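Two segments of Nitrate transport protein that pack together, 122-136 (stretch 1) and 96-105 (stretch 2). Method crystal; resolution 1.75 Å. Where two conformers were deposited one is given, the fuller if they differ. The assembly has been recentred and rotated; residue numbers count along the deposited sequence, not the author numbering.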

ATOM      1  N   ASP A 122     -20.139   8.702   8.989  0.50 27.17           N
ATOM      2  CA  ASP A 122     -19.981   9.681  10.077  0.50 30.29           C
ATOM      3  C   ASP A 122     -20.430   9.133  11.422  0.50 31.52           C
ATOM      4  O   ASP A 122     -21.065   9.844  12.202  0.50 33.85           O
ATOM      5  CB  ASP A 122     -20.720  10.986   9.750  0.50 32.06           C
ATOM      6  CG  ASP A 122     -19.929  11.905   8.807  0.50 31.88           C
ATOM      7  OD1 ASP A 122     -18.697  11.772   8.691  0.50 43.24           O
ATOM      8  OD2 ASP A 122     -20.556  12.782   8.182  0.50 47.00           O
ATOM      9  N   TYR A 123     -20.037   7.889  11.703  1.00 30.04           N
ATOM     10  CA  TYR A 123     -20.445   7.189  12.897  1.00 29.76           C
ATOM     11  C   TYR A 123     -20.067   8.020  14.118  1.00 29.48           C
ATOM     12  O   TYR A 123     -18.967   8.587  14.155  1.00 30.14           O
ATOM     13  CB  TYR A 123     -19.752   5.830  13.010  1.00 29.50           C
ATOM     14  CG  TYR A 123     -19.929   4.920  11.828  1.00 31.52           C
ATOM     15  CD1 TYR A 123     -21.148   4.823  11.159  1.00 39.45           C
ATOM     16  CD2 TYR A 123     -18.881   4.137  11.390  1.00 23.84           C
ATOM     17  CE1 TYR A 123     -21.298   3.970  10.074  1.00 40.09           C
ATOM     18  CE2 TYR A 123     -19.010   3.280  10.329  1.00 25.76           C
ATOM     19  CZ  TYR A 123     -20.222   3.201   9.664  1.00 34.52           C
ATOM     20  OH  TYR A 123     -20.340   2.359   8.598  1.00 29.69           O
ATOM     21  N   PRO A 124     -20.949   8.053  15.125  1.00 31.17           N
ATOM     22  CA  PRO A 124     -20.615   8.781  16.352  1.00 29.85           C
ATOM     23  C   PRO A 124     -19.439   8.113  17.053  1.00 27.19           C
ATOM     24  O   PRO A 124     -19.462   6.903  17.252  1.00 24.52           O
ATOM     25  CB  PRO A 124     -21.877   8.648  17.206  1.00 32.59           C
ATOM     26  CG  PRO A 124     -22.896   7.902  16.356  1.00 32.78           C
ATOM     27  CD  PRO A 124     -22.145   7.210  15.291  1.00 31.87           C
ATOM     28  N   LEU A 125     -18.421   8.891  17.401  1.00 24.86           N
ATOM     29  CA  LEU A 125     -17.237   8.355  18.080  1.00 24.60           C
ATOM     30  C   LEU A 125     -17.446   8.338  19.590  1.00 23.22           C
ATOM     31  O   LEU A 125     -17.946   9.283  20.157  1.00 26.15           O
ATOM     32  CB  LEU A 125     -15.996   9.143  17.695  1.00 28.11           C
ATOM     33  CG  LEU A 125     -15.707   9.104  16.190  1.00 32.24           C
ATOM     34  CD1 LEU A 125     -14.546  10.045  15.828  1.00 39.98           C
ATOM     35  CD2 LEU A 125     -15.416   7.671  15.735  1.00 36.15           C
ATOM     36  N   ASN A 126     -17.113   7.236  20.236  1.00 20.32           N
ATOM     37  CA  ASN A 126     -17.218   7.152  21.664  1.00 19.85           C
ATOM     38  C   ASN A 126     -15.871   6.815  22.267  1.00 21.11           C
ATOM     39  O   ASN A 126     -15.272   5.796  21.944  1.00 21.03           O
ATOM     40  CB  ASN A 126     -18.263   6.116  22.031  1.00 20.19           C
ATOM     41  CG  ASN A 126     -18.639   6.154  23.504  1.00 26.51           C
ATOM     42  OD1 ASN A 126     -17.776   6.285  24.395  1.00 22.99           O
ATOM     43  ND2 ASN A 126     -19.935   6.018  23.770  1.00 23.05           N
ATOM     44  N   TYR A 127     -15.415   7.695  23.160  1.00 21.34           N
ATOM     45  CA  TYR A 127     -14.098   7.620  23.755  1.00 21.51           C
ATOM     46  C   TYR A 127     -14.184   7.164  25.219  1.00 20.39           C
ATOM     47  O   TYR A 127     -13.246   7.344  25.996  1.00 23.99           O
ATOM     48  CB  TYR A 127     -13.414   8.988  23.653  1.00 21.60           C
ATOM     49  CG  TYR A 127     -13.149   9.468  22.245  1.00 20.66           C
ATOM     50  CD1 TYR A 127     -12.211   8.823  21.432  1.00 23.54           C
ATOM     51  CD2 TYR A 127     -13.842  10.563  21.709  1.00 22.22           C
ATOM     52  CE1 TYR A 127     -11.966   9.265  20.108  1.00 19.53           C
ATOM     53  CE2 TYR A 127     -13.602  11.012  20.429  1.00 29.66           C
ATOM     54  CZ  TYR A 127     -12.661  10.356  19.622  1.00 20.18           C
ATOM     55  OH  TYR A 127     -12.434  10.867  18.372  1.00 22.39           O
ATOM     56  N   ALA A 128     -15.272   6.494  25.553  1.00 19.39           N
ATOM     57  CA  ALA A 128     -15.487   5.947  26.896  1.00 19.88           C
ATOM     58  C   ALA A 128     -14.355   5.018  27.338  1.00 21.83           C
ATOM     59  O   ALA A 128     -14.041   4.963  28.518  1.00 20.44           O
ATOM     60  CB  ALA A 128     -16.852   5.235  26.975  1.00 19.08           C
ATOM     61  N   PHE A 129     -13.738   4.299  26.403  1.00 18.88           N
ATOM     62  CA  PHE A 129     -12.690   3.349  26.732  1.00 20.61           C
ATOM     63  C   PHE A 129     -11.374   3.815  26.114  1.00 21.99           C
ATOM     64  O   PHE A 129     -11.263   3.891  24.896  1.00 22.42           O
ATOM     65  CB  PHE A 129     -13.073   1.964  26.185  1.00 23.22           C
ATOM     66  CG  PHE A 129     -14.355   1.394  26.799  1.00 22.91           C
ATOM     67  CD1 PHE A 129     -14.450   1.196  28.171  1.00 32.32           C
ATOM     68  CD2 PHE A 129     -15.440   1.050  26.004  1.00 21.03           C
ATOM     69  CE1 PHE A 129     -15.619   0.682  28.740  1.00 32.57           C
ATOM     70  CE2 PHE A 129     -16.605   0.541  26.560  1.00 26.73           C
ATOM     71  CZ  PHE A 129     -16.694   0.351  27.927  1.00 25.58           C
ATOM     72  N   ASN A 130     -10.361   4.093  26.928  1.00 23.15           N
ATOM     73  CA  ASN A 130      -9.122   4.673  26.376  0.60 24.52           C
ATOM     74  C   ASN A 130      -8.135   3.637  25.873  1.00 22.74           C
ATOM     75  O   ASN A 130      -7.196   3.988  25.140  1.00 22.37           O
ATOM     76  CB  ASN A 130      -8.431   5.617  27.371  0.60 26.92           C
ATOM     77  CG  ASN A 130      -7.363   6.482  26.703  0.60 21.24           C
ATOM     78  OD1 ASN A 130      -6.199   6.431  27.070  0.60 31.55           O
ATOM     79  ND2 ASN A 130      -7.752   7.230  25.697  0.60 24.44           N
ATOM     80  N   THR A 131      -8.345   2.368  26.233  1.00 18.59           N
ATOM     81  CA  THR A 131      -7.466   1.287  25.809  1.00 20.91           C
ATOM     82  C   THR A 131      -8.190   0.220  24.978  1.00 20.32           C
ATOM     83  O   THR A 131      -9.433  -0.009  25.105  1.00 17.09           O
ATOM     84  CB  THR A 131      -6.764   0.556  26.977  1.00 21.24           C
ATOM     85  OG1 THR A 131      -7.696  -0.269  27.688  1.00 21.46           O
ATOM     86  CG2 THR A 131      -6.079   1.530  27.954  1.00 23.73           C
ATOM     87  N   ALA A 132      -7.382  -0.463  24.179  1.00 18.98           N
ATOM     88  CA  ALA A 132      -7.859  -1.546  23.337  1.00 18.73           C
ATOM     89  C   ALA A 132      -8.398  -2.672  24.198  1.00 16.30           C
ATOM     90  O   ALA A 132      -9.402  -3.251  23.849  1.00 15.68           O
ATOM     91  CB  ALA A 132      -6.742  -2.048  22.365  1.00 17.66           C
ATOM     92  N   GLY A 133      -7.749  -2.968  25.332  1.00 16.85           N
ATOM     93  CA  GLY A 133      -8.212  -4.026  26.239  1.00 17.37           C
ATOM     94  C   GLY A 133      -9.594  -3.721  26.788  1.00 16.13           C
ATOM     95  O   GLY A 133     -10.431  -4.610  26.916  1.00 15.04           O
ATOM     96  N   GLU A 134      -9.839  -2.442  27.086  1.00 14.45           N
ATOM     97  CA  GLU A 134     -11.121  -2.010  27.606  1.00 12.93           C
ATOM     98  C   GLU A 134     -12.228  -2.093  26.564  1.00 15.25           C
ATOM     99  O   GLU A 134     -13.349  -2.505  26.893  1.00 14.46           O
ATOM    100  CB  GLU A 134     -11.057  -0.595  28.133  1.00 14.95           C
ATOM    101  CG  GLU A 134     -10.347  -0.558  29.536  1.00 16.12           C
ATOM    102  CD  GLU A 134      -9.919   0.850  29.946  1.00 27.77           C
ATOM    103  OE1 GLU A 134      -9.792   1.729  29.083  1.00 27.09           O
ATOM    104  OE2 GLU A 134      -9.679   1.069  31.154  1.00 43.14           O
ATOM    105  N   ILE A 135     -11.900  -1.691  25.346  1.00 15.08           N
ATOM    106  CA  ILE A 135     -12.797  -1.835  24.193  1.00 15.36           C
ATOM    107  C   ILE A 135     -13.157  -3.302  23.973  1.00 13.09           C
ATOM    108  O   ILE A 135     -14.321  -3.613  23.732  1.00 11.56           O
ATOM    109  CB  ILE A 135     -12.223  -1.233  22.907  1.00 19.81           C
ATOM    110  CG1 ILE A 135     -12.260   0.305  23.012  1.00 20.20           C
ATOM    111  CG2 ILE A 135     -13.061  -1.694  21.653  1.00 16.47           C
ATOM    112  CD1 ILE A 135     -11.774   1.027  21.823  1.00 29.97           C
ATOM    113  N   THR A 136     -12.167  -4.188  24.061  1.00 12.72           N
ATOM    114  CA  THR A 136     -12.410  -5.630  23.843  1.00 12.66           C
ATOM    115  C   THR A 136     -13.419  -6.126  24.872  1.00 13.56           C
ATOM    116  O   THR A 136     -14.390  -6.812  24.558  1.00 10.28           O
ATOM    117  CB  THR A 136     -11.093  -6.433  23.934  1.00 14.67           C
ATOM    118  OG1 THR A 136     -10.170  -5.959  22.925  1.00 16.11           O
ATOM    119  CG2 THR A 136     -11.354  -7.932  23.733  1.00 14.62           C
TER
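Stretch 2, residues 96-105: EPALYVFGNG

Stretch 2 runs alongside stretch 1 in the same direction, in an extended conformation from Ala 98 to Phe 102, and the contact buries 941 Å² in total. Where the strands pair, Leu 125 lies beside Leu 99 and Asn 126 beside Tyr 100 in parallel register, with CA–CA distances of 4.9 and 4.7 Å. In the ladder, Leu 99 N donates to Pro 124 O (2.8 Å), Asn 126 N to Leu 99 O (2.8 Å) and Val 101 N to Asn 126 O (3.1 Å).

Tyr 100 has the largest area covered by stretch 1. Its side chain (chi1 m) shares a face of the sheet with that of Asn 126, whose CB sits over the phenol ring, 3.8 Å from the Tyr 100 ring centroid. Ala 128 CB meets the ring edge, 4.1 Å from Tyr 100 CE2, while the ring of Phe 129 approaches obliquely, its CD2 3.6 Å from Tyr 100 CD2. On the other face, Leu 125 CD2 packs against Leu 99 CD2 at 3.8 Å and Val 101 CG2 at 3.7 Å.

Beyond the strands, stretch 1 turns into its helix, and Phe 102 (chi1 p) points toward it. Ala 132 CB stands almost on the ring normal, 4.2 Å from the Phe 102 ring centroid, and Ile 135 CD1 reaches Phe 102 CB at 3.6 Å. Here Gly 103 N donates to Asn 130 O (2.8 Å). Gly 103 adopts a positive phi of 59°, which favours glycine, and the chain then brings Asn 104 toward stretch 1, with its ND2 over one face of the Tyr 127 ring, 3.4 Å from Tyr 127 CD1. Water 1 joins the two stretches, donating to Val 101 O (2.7 Å) and accepting from Asn 104 N (3.0 Å) and Asn 130 ND2 (3.3 Å).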

ATOM      1  N   GLU A  96     -26.899  -0.487  19.137  1.00 47.77           N
ATOM      2  CA  GLU A  96     -26.443   0.899  19.225  1.00 46.39           C
ATOM      3  C   GLU A  96     -25.117   1.096  18.441  1.00 45.45           C
ATOM      4  O   GLU A  96     -24.165   0.289  18.570  1.00 44.93           O
ATOM      5  CB  GLU A  96     -26.367   1.372  20.676  1.00 47.46           C
ATOM      6  CG  GLU A  96     -27.736   1.758  21.237  1.00 41.75           C
ATOM      7  N   PRO A  97     -25.078   2.138  17.582  1.00 40.62           N
ATOM      8  CA  PRO A  97     -24.070   2.196  16.548  1.00 37.80           C
ATOM      9  C   PRO A  97     -22.839   3.079  16.807  1.00 33.52           C
ATOM     10  O   PRO A  97     -22.104   3.360  15.859  1.00 33.19           O
ATOM     11  CB  PRO A  97     -24.861   2.790  15.376  1.00 39.53           C
ATOM     12  CG  PRO A  97     -25.725   3.797  16.031  1.00 37.04           C
ATOM     13  CD  PRO A  97     -26.076   3.215  17.400  1.00 41.38           C
ATOM     14  N   ALA A  98     -22.592   3.507  18.043  1.00 27.22           N
ATOM     15  CA  ALA A  98     -21.403   4.309  18.306  1.00 25.36           C
ATOM     16  C   ALA A  98     -20.157   3.492  17.973  1.00 22.11           C
ATOM     17  O   ALA A  98     -20.118   2.283  18.247  1.00 19.25           O
ATOM     18  CB  ALA A  98     -21.348   4.760  19.745  1.00 23.31           C
ATOM     19  N   LEU A  99     -19.165   4.163  17.374  1.00 20.10           N
ATOM     20  CA  LEU A  99     -17.888   3.559  17.097  1.00 18.06           C
ATOM     21  C   LEU A  99     -16.949   3.881  18.230  1.00 14.95           C
ATOM     22  O   LEU A  99     -16.627   5.046  18.483  1.00 14.66           O
ATOM     23  CB  LEU A  99     -17.316   4.062  15.759  1.00 18.69           C
ATOM     24  CG  LEU A  99     -15.889   3.679  15.373  1.00 19.32           C
ATOM     25  CD1 LEU A  99     -15.748   2.204  15.378  1.00 25.34           C
ATOM     26  CD2 LEU A  99     -15.573   4.287  13.974  1.00 23.47           C
ATOM     27  N   TYR A 100     -16.518   2.850  18.936  1.00 15.86           N
ATOM     28  CA  TYR A 100     -15.664   3.048  20.082  1.00 16.05           C
ATOM     29  C   TYR A 100     -14.222   3.051  19.651  1.00 18.88           C
ATOM     30  O   TYR A 100     -13.771   2.118  18.972  1.00 17.76           O
ATOM     31  CB  TYR A 100     -15.889   1.968  21.128  1.00 14.53           C
ATOM     32  CG  TYR A 100     -17.141   2.168  21.924  1.00 15.15           C
ATOM     33  CD1 TYR A 100     -18.376   1.878  21.385  1.00 14.43           C
ATOM     34  CD2 TYR A 100     -17.091   2.675  23.229  1.00 19.57           C
ATOM     35  CE1 TYR A 100     -19.572   2.085  22.142  1.00 18.53           C
ATOM     36  CE2 TYR A 100     -18.234   2.850  23.977  1.00 19.91           C
ATOM     37  CZ  TYR A 100     -19.464   2.558  23.430  1.00 19.47           C
ATOM     38  OH  TYR A 100     -20.610   2.755  24.180  1.00 23.80           O
ATOM     39  N   VAL A 101     -13.499   4.079  20.111  1.00 17.45           N
ATOM     40  CA  VAL A 101     -12.128   4.338  19.725  1.00 19.31           C
ATOM     41  C   VAL A 101     -11.262   4.503  20.975  1.00 16.43           C
ATOM     42  O   VAL A 101     -11.606   5.259  21.885  1.00 18.98           O
ATOM     43  CB  VAL A 101     -12.075   5.661  18.863  1.00 20.42           C
ATOM     44  CG1 VAL A 101     -10.667   5.973  18.460  1.00 24.03           C
ATOM     45  CG2 VAL A 101     -13.002   5.547  17.644  1.00 22.85           C
ATOM     46  N   PHE A 102     -10.159   3.777  21.026  1.00 19.09           N
ATOM     47  CA  PHE A 102      -9.210   3.912  22.102  1.00 19.29           C
ATOM     48  C   PHE A 102      -8.148   4.993  21.716  1.00 19.38           C
ATOM     49  O   PHE A 102      -8.092   5.454  20.586  1.00 18.69           O
ATOM     50  CB  PHE A 102      -8.567   2.561  22.418  1.00 21.11           C
ATOM     51  CG  PHE A 102      -7.705   2.021  21.305  1.00 19.23           C
ATOM     52  CD1 PHE A 102      -8.271   1.273  20.251  1.00 21.23           C
ATOM     53  CD2 PHE A 102      -6.335   2.244  21.295  1.00 26.35           C
ATOM     54  CE1 PHE A 102      -7.480   0.794  19.211  1.00 21.91           C
ATOM     55  CE2 PHE A 102      -5.539   1.735  20.265  1.00 19.77           C
ATOM     56  CZ  PHE A 102      -6.121   1.033  19.206  1.00 21.42           C
ATOM     57  N   GLY A 103      -7.347   5.414  22.684  1.00 20.03           N
ATOM     58  CA  GLY A 103      -6.283   6.384  22.428  1.00 20.07           C
ATOM     59  C   GLY A 103      -6.721   7.727  21.878  1.00 20.15           C
ATOM     60  O   GLY A 103      -6.083   8.287  20.976  1.00 18.69           O
ATOM     61  N   ASN A 104      -7.794   8.278  22.446  1.00 20.65           N
ATOM     62  CA  ASN A 104      -8.243   9.604  22.098  1.00 20.89           C
ATOM     63  C   ASN A 104      -7.068  10.571  21.946  1.00 19.00           C
ATOM     64  O   ASN A 104      -6.221  10.611  22.816  1.00 17.20           O
ATOM     65  CB  ASN A 104      -9.205  10.168  23.155  1.00 24.10           C
ATOM     66  CG  ASN A 104      -9.618  11.592  22.841  1.00 29.42           C
ATOM     67  OD1 ASN A 104      -9.028  12.551  23.352  1.00 39.80           O
ATOM     68  ND2 ASN A 104     -10.582  11.740  21.957  1.00 23.98           N
ATOM     69  N   GLY A 105      -7.044  11.318  20.841  1.00 19.08           N
ATOM     70  CA  GLY A 105      -6.003  12.279  20.533  1.00 20.45           C
ATOM     71  C   GLY A 105      -4.698  11.767  19.949  1.00 20.20           C
ATOM     72  O   GLY A 105      -3.784  12.572  19.698  1.00 22.75           O
TER
HETATM   73  O   HOH W   1     -10.204   6.924  23.562  1.00 24.69           O
HETATM   74  O   HOH W   2      -5.772   9.105  24.810  1.00 32.61           O